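Long-range contacts in MATE family efflux transporter (Vibrio cholerae, PDB 6IDP), which probably exports drugs and other toxic compounds across the bacterial inner membrane, in a cycle of conformational change that depends on protons: residues I63-V74 with L233-Q244; A325-A336 with L349-I358. All coordinates share one frame; numbering follows the deposited sequence.

Interaction 1: I63-V74 with L233-Q244; sequences IQVGLGIATTAV and LGHIMGPAMLSQ. With OLC ((2R)-2,3-dihydroxypropyl (9Z)-octadec-9-enoate), chain B.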
loop_
_atom_site.group_PDB
_atom_site.type_symbol
_atom_site.label_atom_id
_atom_site.label_comp_id
_atom_site.label_asym_id
_atom_site.label_seq_id
_atom_site.Cartn_x
_atom_site.Cartn_y
_atom_site.Cartn_z
ATOM N N ILE A 63 7.679 -2.175 5.899
ATOM C CA ILE A 63 7.896 -1.884 7.308
ATOM C C ILE A 63 7.098 -0.660 7.758
ATOM O O ILE A 63 6.420 -0.700 8.785
ATOM C CB ILE A 63 9.394 -1.672 7.604
ATOM C CG1 ILE A 63 10.120 -3.021 7.621
ATOM C CG2 ILE A 63 9.591 -0.950 8.927
ATOM C CD1 ILE A 63 11.625 -2.910 7.731
ATOM N N GLN A 64 7.161 0.417 6.981
ATOM C CA GLN A 64 6.481 1.652 7.353
ATOM C C GLN A 64 4.960 1.510 7.254
ATOM O O GLN A 64 4.226 2.142 8.016
ATOM C CB GLN A 64 6.970 2.825 6.492
ATOM C CG GLN A 64 6.398 2.888 5.086
ATOM C CD GLN A 64 6.989 4.023 4.273
ATOM O OE1 GLN A 64 8.194 4.064 4.026
ATOM N NE2 GLN A 64 6.143 4.952 3.854
ATOM N N VAL A 65 4.489 0.679 6.329
ATOM C CA VAL A 65 3.054 0.441 6.201
ATOM C C VAL A 65 2.561 -0.372 7.397
ATOM O O VAL A 65 1.517 -0.065 7.973
ATOM C CB VAL A 65 2.705 -0.279 4.882
ATOM C CG1 VAL A 65 1.283 -0.818 4.923
ATOM C CG2 VAL A 65 2.865 0.676 3.709
ATOM N N GLY A 66 3.330 -1.391 7.774
ATOM C CA GLY A 66 3.031 -2.187 8.950
ATOM C C GLY A 66 2.889 -1.362 10.220
ATOM O O GLY A 66 2.003 -1.621 11.036
ATOM N N LEU A 67 3.753 -0.364 10.389
ATOM C CA LEU A 67 3.663 0.524 11.545
ATOM C C LEU A 67 2.479 1.476 11.411
ATOM O O LEU A 67 1.825 1.806 12.402
ATOM C CB LEU A 67 4.961 1.317 11.730
ATOM C CG LEU A 67 4.968 2.328 12.883
ATOM C CD1 LEU A 67 4.585 1.663 14.202
ATOM C CD2 LEU A 67 6.319 3.015 13.003
ATOM N N GLY A 68 2.206 1.918 10.189
ATOM C CA GLY A 68 1.068 2.785 9.931
ATOM C C GLY A 68 -0.254 2.108 10.259
ATOM O O GLY A 68 -1.158 2.725 10.830
ATOM N N ILE A 69 -0.358 0.834 9.897
ATOM C CA ILE A 69 -1.539 0.036 10.205
ATOM C C ILE A 69 -1.720 -0.108 11.725
ATOM O O ILE A 69 -2.829 0.034 12.237
ATOM C CB ILE A 69 -1.452 -1.359 9.539
ATOM C CG1 ILE A 69 -1.527 -1.224 8.012
ATOM C CG2 ILE A 69 -2.554 -2.278 10.044
ATOM C CD1 ILE A 69 -1.364 -2.538 7.258
ATOM N N ALA A 70 -0.627 -0.366 12.441
ATOM C CA ALA A 70 -0.675 -0.498 13.898
ATOM C C ALA A 70 -1.037 0.827 14.563
ATOM O O ALA A 70 -1.824 0.866 15.511
ATOM C CB ALA A 70 0.658 -1.005 14.432
ATOM N N THR A 71 -0.441 1.902 14.060
ATOM C CA THR A 71 -0.693 3.246 14.560
ATOM C C THR A 71 -2.167 3.620 14.463
ATOM O O THR A 71 -2.754 4.115 15.420
ATOM C CB THR A 71 0.140 4.282 13.786
ATOM O OG1 THR A 71 1.530 3.958 13.904
ATOM C CG2 THR A 71 -0.104 5.683 14.328
ATOM N N THR A 72 -2.759 3.376 13.301
ATOM C CA THR A 72 -4.147 3.749 13.058
ATOM C C THR A 72 -5.104 2.955 13.943
ATOM O O THR A 72 -6.014 3.520 14.541
ATOM C CB THR A 72 -4.526 3.551 11.575
ATOM O OG1 THR A 72 -3.911 4.579 10.789
ATOM C CG2 THR A 72 -6.027 3.626 11.391
ATOM N N ALA A 73 -4.878 1.648 14.039
ATOM C CA ALA A 73 -5.754 0.775 14.808
ATOM C C ALA A 73 -5.718 1.066 16.312
ATOM O O ALA A 73 -6.760 1.134 16.961
ATOM C CB ALA A 73 -5.396 -0.681 14.551
ATOM N N VAL A 74 -4.524 1.236 16.866
ATOM C CA VAL A 74 -4.393 1.391 18.309
ATOM C C VAL A 74 -4.785 2.795 18.768
ATOM O O VAL A 74 -5.485 2.952 19.770
ATOM C CB VAL A 74 -2.963 1.071 18.779
ATOM C CG1 VAL A 74 -2.832 1.289 20.279
ATOM C CG2 VAL A 74 -2.608 -0.364 18.423
ATOM N N LEU A 233 1.124 -2.004 20.092
ATOM C CA LEU A 233 1.508 -1.666 18.725
ATOM C C LEU A 233 2.074 -2.886 18.002
ATOM O O LEU A 233 1.717 -3.161 16.858
ATOM C CB LEU A 233 2.526 -0.524 18.719
ATOM C CG LEU A 233 1.997 0.862 19.102
ATOM C CD1 LEU A 233 3.145 1.836 19.335
ATOM C CD2 LEU A 233 1.046 1.394 18.035
ATOM N N GLY A 234 2.946 -3.621 18.688
ATOM C CA GLY A 234 3.615 -4.775 18.110
ATOM C C GLY A 234 2.683 -5.911 17.734
ATOM O O GLY A 234 2.945 -6.645 16.779
ATOM N N HIS A 235 1.596 -6.056 18.487
ATOM C CA HIS A 235 0.595 -7.086 18.225
ATOM C C HIS A 235 -0.018 -6.953 16.833
ATOM O O HIS A 235 -0.423 -7.946 16.226
ATOM C CB HIS A 235 -0.511 -7.034 19.281
ATOM C CG HIS A 235 -1.658 -7.954 18.998
ATOM N ND1 HIS A 235 -1.554 -9.325 19.100
ATOM C CD2 HIS A 235 -2.931 -7.701 18.611
ATOM C CE1 HIS A 235 -2.716 -9.876 18.790
ATOM N NE2 HIS A 235 -3.567 -8.913 18.490
ATOM N N ILE A 236 -0.096 -5.722 16.338
ATOM C CA ILE A 236 -0.640 -5.469 15.011
ATOM C C ILE A 236 0.480 -5.437 13.982
ATOM O O ILE A 236 0.391 -6.055 12.923
ATOM C CB ILE A 236 -1.403 -4.130 14.943
ATOM C CG1 ILE A 236 -2.415 -4.011 16.086
ATOM C CG2 ILE A 236 -2.078 -3.975 13.589
ATOM C CD1 ILE A 236 -3.711 -4.747 15.841
ATOM N N MET A 237 1.540 -4.712 14.320
ATOM C CA MET A 237 2.637 -4.439 13.403
ATOM C C MET A 237 3.366 -5.697 12.938
ATOM O O MET A 237 3.753 -5.800 11.771
ATOM C CB MET A 237 3.624 -3.479 14.063
ATOM C CG MET A 237 4.861 -3.197 13.240
ATOM S SD MET A 237 5.914 -1.972 14.027
ATOM C CE MET A 237 5.971 -2.614 15.697
ATOM N N GLY A 238 3.559 -6.643 13.852
ATOM C CA GLY A 238 4.193 -7.909 13.524
ATOM C C GLY A 238 3.520 -8.632 12.369
ATOM O O GLY A 238 4.116 -8.785 11.304
ATOM N N PRO A 239 2.272 -9.087 12.577
ATOM C CA PRO A 239 1.496 -9.756 11.526
ATOM C C PRO A 239 1.283 -8.885 10.289
ATOM O O PRO A 239 1.244 -9.410 9.176
ATOM C CB PRO A 239 0.160 -10.050 12.214
ATOM C CG PRO A 239 0.496 -10.135 13.659
ATOM C CD PRO A 239 1.573 -9.113 13.874
ATOM N N ALA A 240 1.146 -7.576 10.482
ATOM C CA ALA A 240 0.907 -6.664 9.367
ATOM C C ALA A 240 2.126 -6.570 8.455
ATOM O O ALA A 240 1.989 -6.469 7.237
ATOM C CB ALA A 240 0.520 -5.285 9.879
ATOM N N MET A 241 3.314 -6.597 9.051
ATOM C CA MET A 241 4.555 -6.603 8.283
ATOM C C MET A 241 4.694 -7.873 7.459
ATOM O O MET A 241 5.108 -7.828 6.300
ATOM C CB MET A 241 5.763 -6.459 9.205
ATOM C CG MET A 241 6.069 -5.038 9.621
ATOM S SD MET A 241 7.597 -4.964 10.573
ATOM C CE MET A 241 7.631 -3.234 11.021
ATOM N N LEU A 242 4.361 -9.005 8.074
ATOM C CA LEU A 242 4.399 -10.292 7.391
ATOM C C LEU A 242 3.501 -10.295 6.160
ATOM O O LEU A 242 3.832 -10.904 5.144
ATOM C CB LEU A 242 3.980 -11.415 8.339
ATOM C CG LEU A 242 5.101 -12.168 9.049
ATOM C CD1 LEU A 242 4.521 -13.232 9.963
ATOM C CD2 LEU A 242 6.038 -12.787 8.025
ATOM N N SER A 243 2.366 -9.609 6.259
ATOM C CA SER A 243 1.413 -9.543 5.157
ATOM C C SER A 243 1.984 -8.794 3.958
ATOM O O SER A 243 1.601 -9.052 2.819
ATOM C CB SER A 243 0.113 -8.883 5.613
ATOM O OG SER A 243 -0.563 -9.695 6.554
ATOM N N GLN A 244 2.896 -7.864 4.221
ATOM C CA GLN A 244 3.543 -7.107 3.156
ATOM C C GLN A 244 4.600 -7.957 2.463
ATOM O O GLN A 244 4.986 -7.687 1.329
ATOM C CB GLN A 244 4.175 -5.828 3.712
ATOM C CG GLN A 244 3.223 -4.969 4.526
ATOM C CD GLN A 244 2.053 -4.460 3.707
ATOM O OE1 GLN A 244 2.216 -4.056 2.557
ATOM N NE2 GLN A 244 0.866 -4.482 4.297
HETATM C C18 OLC B . 4.219 10.680 1.132
HETATM C C10 OLC B . 2.357 3.966 0.107
HETATM C C9 OLC B . 1.101 3.497 0.255
HETATM C C17 OLC B . 4.392 9.335 1.804
HETATM C C11 OLC B . 3.332 3.919 1.262
HETATM C C8 OLC B . 0.651 2.918 1.578
HETATM C C16 OLC B . 5.831 8.884 1.674
HETATM C C12 OLC B . 4.594 4.674 0.900
HETATM C C15 OLC B . 5.899 7.372 1.605
HETATM C C13 OLC B . 4.230 6.036 0.349
HETATM C C14 OLC B . 5.471 6.896 0.233
#

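Interaction 2: A325-A336 with L349-I358; sequences ALVTYVFATPLA and LNLHLVIVPI. With OLC ((2R)-2,3-dihydroxypropyl (9Z)-octadec-9-enoate), chain E; OLC ((2R)-2,3-dihydroxypropyl (9Z)-octadec-9-enoate), chain D.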
loop_
_atom_site.group_PDB
_atom_site.type_symbol
_atom_site.label_atom_id
_atom_site.label_comp_id
_atom_site.label_asym_id
_atom_site.label_seq_id
_atom_site.Cartn_x
_atom_site.Cartn_y
_atom_site.Cartn_z
ATOM N N ALA A 325 -15.280 -3.136 -14.697
ATOM C CA ALA A 325 -15.140 -4.360 -15.474
ATOM C C ALA A 325 -15.961 -4.302 -16.760
ATOM O O ALA A 325 -15.494 -4.715 -17.822
ATOM C CB ALA A 325 -15.550 -5.563 -14.640
ATOM N N LEU A 326 -17.185 -3.791 -16.662
ATOM C CA LEU A 326 -18.060 -3.676 -17.823
ATOM C C LEU A 326 -17.489 -2.723 -18.866
ATOM O O LEU A 326 -17.431 -3.052 -20.053
ATOM C CB LEU A 326 -19.452 -3.212 -17.399
ATOM C CG LEU A 326 -20.368 -4.301 -16.840
ATOM C CD1 LEU A 326 -21.641 -3.693 -16.271
ATOM C CD2 LEU A 326 -20.693 -5.320 -17.920
ATOM N N VAL A 327 -17.073 -1.542 -18.421
ATOM C CA VAL A 327 -16.467 -0.556 -19.307
ATOM C C VAL A 327 -15.207 -1.129 -19.961
ATOM O O VAL A 327 -15.000 -0.981 -21.167
ATOM C CB VAL A 327 -16.119 0.740 -18.548
ATOM C CG1 VAL A 327 -15.380 1.712 -19.453
ATOM C CG2 VAL A 327 -17.379 1.381 -17.986
ATOM N N THR A 328 -14.381 -1.799 -19.160
ATOM C CA THR A 328 -13.146 -2.403 -19.648
ATOM C C THR A 328 -13.429 -3.524 -20.646
ATOM O O THR A 328 -12.719 -3.678 -21.639
ATOM C CB THR A 328 -12.299 -2.962 -18.489
ATOM O OG1 THR A 328 -12.059 -1.925 -17.529
ATOM C CG2 THR A 328 -10.968 -3.490 -19.002
ATOM N N TYR A 329 -14.472 -4.300 -20.371
ATOM C CA TYR A 329 -14.888 -5.406 -21.229
ATOM C C TYR A 329 -15.303 -4.907 -22.608
ATOM O O TYR A 329 -14.916 -5.479 -23.633
ATOM C CB TYR A 329 -16.040 -6.165 -20.574
ATOM C CG TYR A 329 -16.451 -7.460 -21.244
ATOM C CD1 TYR A 329 -15.789 -8.648 -20.967
ATOM C CD2 TYR A 329 -17.531 -7.502 -22.121
ATOM C CE1 TYR A 329 -16.175 -9.841 -21.559
ATOM C CE2 TYR A 329 -17.924 -8.687 -22.719
ATOM C CZ TYR A 329 -17.244 -9.854 -22.432
ATOM O OH TYR A 329 -17.630 -11.036 -23.023
ATOM N N VAL A 330 -16.093 -3.838 -22.626
ATOM C CA VAL A 330 -16.563 -3.264 -23.880
ATOM C C VAL A 330 -15.404 -2.723 -24.716
ATOM O O VAL A 330 -15.350 -2.935 -25.925
ATOM C CB VAL A 330 -17.585 -2.139 -23.628
ATOM C CG1 VAL A 330 -17.976 -1.473 -24.936
ATOM C CG2 VAL A 330 -18.819 -2.691 -22.931
ATOM N N PHE A 331 -14.464 -2.050 -24.061
ATOM C CA PHE A 331 -13.407 -1.343 -24.773
ATOM C C PHE A 331 -12.032 -2.002 -24.642
ATOM O O PHE A 331 -11.009 -1.340 -24.815
ATOM C CB PHE A 331 -13.333 0.109 -24.280
ATOM C CG PHE A 331 -14.587 0.906 -24.537
ATOM C CD1 PHE A 331 -14.948 1.263 -25.830
ATOM C CD2 PHE A 331 -15.395 1.315 -23.485
ATOM C CE1 PHE A 331 -16.099 2.004 -26.067
ATOM C CE2 PHE A 331 -16.543 2.057 -23.716
ATOM C CZ PHE A 331 -16.896 2.401 -25.004
ATOM N N ALA A 332 -12.009 -3.301 -24.357
ATOM C CA ALA A 332 -10.758 -4.018 -24.109
ATOM C C ALA A 332 -9.777 -3.952 -25.279
ATOM O O ALA A 332 -8.580 -3.739 -25.075
ATOM C CB ALA A 332 -11.047 -5.469 -23.765
ATOM N N THR A 333 -10.276 -4.138 -26.498
ATOM C CA THR A 333 -9.399 -4.152 -27.666
ATOM C C THR A 333 -8.724 -2.791 -27.898
ATOM O O THR A 333 -7.497 -2.730 -27.962
ATOM C CB THR A 333 -10.155 -4.598 -28.944
ATOM O OG1 THR A 333 -10.652 -5.926 -28.763
ATOM C CG2 THR A 333 -9.230 -4.570 -30.158
ATOM N N PRO A 334 -9.505 -1.694 -28.010
ATOM C CA PRO A 334 -8.783 -0.429 -28.198
ATOM C C PRO A 334 -7.922 -0.033 -26.995
ATOM O O PRO A 334 -6.909 0.637 -27.181
ATOM C CB PRO A 334 -9.907 0.591 -28.425
ATOM C CG PRO A 334 -11.114 -0.027 -27.826
ATOM C CD PRO A 334 -10.966 -1.495 -28.057
ATOM N N LEU A 335 -8.312 -0.442 -25.792
ATOM C CA LEU A 335 -7.501 -0.166 -24.609
ATOM C C LEU A 335 -6.140 -0.852 -24.709
ATOM O O LEU A 335 -5.103 -0.213 -24.533
ATOM C CB LEU A 335 -8.225 -0.604 -23.334
ATOM C CG LEU A 335 -9.232 0.406 -22.776
ATOM C CD1 LEU A 335 -10.068 -0.210 -21.661
ATOM C CD2 LEU A 335 -8.518 1.657 -22.283
ATOM N N ALA A 336 -6.151 -2.149 -25.008
ATOM C CA ALA A 336 -4.921 -2.923 -25.139
ATOM C C ALA A 336 -4.001 -2.340 -26.209
ATOM O O ALA A 336 -2.785 -2.289 -26.032
ATOM C CB ALA A 336 -5.241 -4.378 -25.454
ATOM N N LEU A 349 -2.844 -9.100 -23.848
ATOM C CA LEU A 349 -3.384 -8.120 -22.913
ATOM C C LEU A 349 -4.892 -7.957 -23.105
ATOM O O LEU A 349 -5.633 -7.803 -22.135
ATOM C CB LEU A 349 -2.672 -6.775 -23.079
ATOM C CG LEU A 349 -3.170 -5.608 -22.225
ATOM C CD1 LEU A 349 -3.083 -5.931 -20.733
ATOM C CD2 LEU A 349 -2.388 -4.343 -22.555
ATOM N N ASN A 350 -5.336 -7.995 -24.359
ATOM C CA ASN A 350 -6.761 -7.951 -24.689
ATOM C C ASN A 350 -7.521 -9.056 -23.955
ATOM O O ASN A 350 -8.625 -8.839 -23.449
ATOM C CB ASN A 350 -6.958 -8.084 -26.204
ATOM C CG ASN A 350 -8.349 -7.679 -26.663
ATOM O OD1 ASN A 350 -9.295 -7.618 -25.873
ATOM N ND2 ASN A 350 -8.482 -7.408 -27.958
ATOM N N LEU A 351 -6.915 -10.238 -23.891
ATOM C CA LEU A 351 -7.510 -11.368 -23.190
ATOM C C LEU A 351 -7.568 -11.125 -21.685
ATOM O O LEU A 351 -8.555 -11.455 -21.032
ATOM C CB LEU A 351 -6.726 -12.647 -23.480
ATOM C CG LEU A 351 -7.379 -13.933 -22.974
ATOM C CD1 LEU A 351 -8.742 -14.120 -23.619
ATOM C CD2 LEU A 351 -6.488 -15.126 -23.245
ATOM N N HIS A 352 -6.502 -10.550 -21.139
ATOM C CA HIS A 352 -6.442 -10.261 -19.713
ATOM C C HIS A 352 -7.565 -9.316 -19.300
ATOM O O HIS A 352 -8.195 -9.497 -18.261
ATOM C CB HIS A 352 -5.083 -9.658 -19.348
ATOM C CG HIS A 352 -4.998 -9.166 -17.936
ATOM N ND1 HIS A 352 -4.481 -9.929 -16.913
ATOM C CD2 HIS A 352 -5.365 -7.985 -17.382
ATOM C CE1 HIS A 352 -4.534 -9.238 -15.785
ATOM N NE2 HIS A 352 -5.064 -8.061 -16.042
ATOM N N LEU A 353 -7.820 -8.317 -20.139
ATOM C CA LEU A 353 -8.762 -7.252 -19.818
ATOM C C LEU A 353 -10.230 -7.682 -19.848
ATOM O O LEU A 353 -11.094 -6.954 -19.360
ATOM C CB LEU A 353 -8.559 -6.075 -20.775
ATOM C CG LEU A 353 -7.225 -5.341 -20.641
ATOM C CD1 LEU A 353 -7.169 -4.154 -21.591
ATOM C CD2 LEU A 353 -7.011 -4.896 -19.199
ATOM N N VAL A 354 -10.516 -8.849 -20.424
ATOM C CA VAL A 354 -11.893 -9.339 -20.482
ATOM C C VAL A 354 -12.139 -10.465 -19.486
ATOM O O VAL A 354 -13.280 -10.867 -19.266
ATOM C CB VAL A 354 -12.273 -9.850 -21.897
ATOM C CG1 VAL A 354 -12.144 -8.743 -22.925
ATOM C CG2 VAL A 354 -11.427 -11.051 -22.284
ATOM N N ILE A 355 -11.069 -10.972 -18.885
ATOM C CA ILE A 355 -11.185 -12.094 -17.962
ATOM C C ILE A 355 -11.013 -11.675 -16.503
ATOM O O ILE A 355 -11.860 -11.974 -15.663
ATOM C CB ILE A 355 -10.151 -13.194 -18.288
ATOM C CG1 ILE A 355 -10.453 -13.820 -19.650
ATOM C CG2 ILE A 355 -10.146 -14.267 -17.209
ATOM C CD1 ILE A 355 -9.490 -14.927 -20.044
ATOM N N VAL A 356 -9.919 -10.980 -16.211
ATOM C CA VAL A 356 -9.553 -10.665 -14.829
ATOM C C VAL A 356 -10.353 -9.535 -14.138
ATOM O O VAL A 356 -10.716 -9.686 -12.971
ATOM C CB VAL A 356 -8.047 -10.325 -14.742
ATOM C CG1 VAL A 356 -7.639 -10.041 -13.308
ATOM C CG2 VAL A 356 -7.219 -11.471 -15.304
ATOM N N PRO A 357 -10.625 -8.407 -14.835
ATOM C CA PRO A 357 -11.263 -7.276 -14.138
ATOM C C PRO A 357 -12.572 -7.586 -13.408
ATOM O O PRO A 357 -12.868 -6.935 -12.404
ATOM C CB PRO A 357 -11.524 -6.280 -15.270
ATOM C CG PRO A 357 -10.450 -6.552 -16.247
ATOM C CD PRO A 357 -10.274 -8.044 -16.223
ATOM N N ILE A 358 -13.338 -8.556 -13.893
ATOM C CA ILE A 358 -14.616 -8.886 -13.272
ATOM C C ILE A 358 -14.408 -9.511 -11.888
ATOM O O ILE A 358 -15.334 -9.601 -11.087
ATOM C CB ILE A 358 -15.442 -9.841 -14.173
ATOM C CG1 ILE A 358 -16.883 -9.977 -13.665
ATOM C CG2 ILE A 358 -14.768 -11.194 -14.281
ATOM C CD1 ILE A 358 -17.618 -8.660 -13.544
HETATM C C8 OLC E . -12.606 -8.745 -29.400
HETATM C C7 OLC E . -13.796 -8.561 -28.484
HETATM C C6 OLC E . -14.047 -9.817 -27.676
HETATM C C5 OLC E . -15.187 -9.563 -26.713
HETATM C C4 OLC E . -14.847 -10.104 -25.339
HETATM C C3 OLC E . -14.685 -11.609 -25.395
HETATM C C2 OLC E . -14.755 -12.168 -23.990
HETATM C C1 OLC E . -14.919 -13.671 -24.041
HETATM C C18 OLC D . -18.589 -8.666 -18.117
HETATM C C10 OLC D . -14.096 -16.405 -20.009
HETATM C C9 OLC D . -14.788 -17.369 -20.650
HETATM C C17 OLC D . -17.380 -9.539 -17.872
HETATM C C11 OLC D . -14.282 -16.197 -18.519
HETATM C C16 OLC D . -17.740 -10.996 -18.076
HETATM C C12 OLC D . -15.586 -15.474 -18.258
HETATM C C15 OLC D . -16.473 -11.770 -18.364
HETATM C C13 OLC D . -15.385 -13.980 -18.404
HETATM C C14 OLC D . -16.691 -13.254 -18.158
HETATM O O HOH W 1 -13.530 -6.826 -18.026
HETATM O O HOH W 2 -11.835 -7.235 -26.608
#

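Interaction 1: I63-V74 with L233-Q244
Gly66 and Ala70 form a small-xxx-small face on helix 54-80, and helix 226-259 packs against it in a close, oblique antiparallel crossing, the axes 7.9 Å apart at 143°. Two methionines work the glycine end. Met237 sets its CB and CG against the carbonyl of Gly66, whose O also lies 3.7 Å from Met237 CA. Its chain then bends at the last torsion (chi3 48°), and SD ends 3.9 Å from Leu67 CD1, the two side chains running side by side in the same direction. Met241, extended beyond CG, passes Gly66 CA and reaches Ile63, where its CE lies 3.7 Å from Ile63 CG2. At the other end Ala70 CB rests 3.4 Å from Leu233 O, a carbonyl that already accepts from Ile236 N and Met237 N, and 3.8 Å from Ile236 CB. Ile236 CG2 comes up beside Ile69 CG2 at 4.0 Å, the side chains crossing at about a right angle. Gln244, poorly ordered, brings its amide against Val65 CG1. No hydrogen bond joins the helices. Thr71 OG1 bonds to Leu67 O at 2.6 Å, on the opposite face of that carbonyl from Thr71 N. Pro239 has no N-H for His235 O, so helix 226-259 kinks there, and Ser379 OG bonds to that oxygen instead. Leu90, Leu93 and Val94 of helix 84-111 back the Leu233-Val74 end. This is small-residue packing of the kind common in membrane helix pairs, and it joins helices from the two MatE repeats of the chain.

Interaction 2: A325-A336 with L349-I358
Leu353 is the knob of this contact, set into a hole made by Thr328, Ala332, Leu335 and Ala336, with its CB 3.9 Å from Ala332 CB. Toward the C-terminal end of 349-358, Ala325 CB packs on Ile358 CD1 at 3.9 Å and against the Pro357 ring. Tyr329 has its CG anti to the backbone N (chi1 -171°), which swings the ring alongside Val354. Val354 O lies at the ring's edge, in its plane, 3.8 Å from CD1, while C18 of one monoolein (chain D) lies over one face, offset toward the rim. At the other end sits the direct polar link: Asn350 ND2 donates to Thr333 OG1 at 2.7 Å, with an angle of 153° at the hydrogen and the oxygen tilted 17° from the amide plane. A water closes the triangle, donating to Asn350 OD1 (2.7 Å) and bonded to Thr333 OG1. With both ends of the amide engaged, its rotation is fixed, and OD1 also touches Ala332 CB. A second water bridges the backbones, donating to Ala325 O at 2.9 Å and to Leu353 O at 2.8 Å. Phe331 leaves helical geometry and stands at the N-cap position of the second helical piece, and both pieces pack on helix 343-355. Farther out, Phe275 of helix 263-279 touches both Thr328 and Leu353. The chemistry is that of a greasy, lipid-flanked hairpin: apolar side chains make much of the contact, the amide and one water tie Thr333 to Asn350, and the other water takes up Leu353 O, which Pro357 cannot serve, and joins it to Ala325 O.

Interaction 1 closes before interaction 2 opens along the chain, and the two lie on opposite sides of its centre, 35 Å between their centres and about 19 Å between nearest atoms. They share no helix. Interaction 1 spans 158 intervening residues to bring helix 54-80, in the first MatE region, onto helix 226-259, which reaches into the second. Interaction 2 is local, folding helices 303-330 and 332-339 back on helix 343-355 within the second region. Helix 379-435 runs past both, meeting Pro239 and Ser243 in one and Ile355 and Ile358 in the other. One contact thus ties distant halves of the transporter together, while the other shapes a peripheral hairpin.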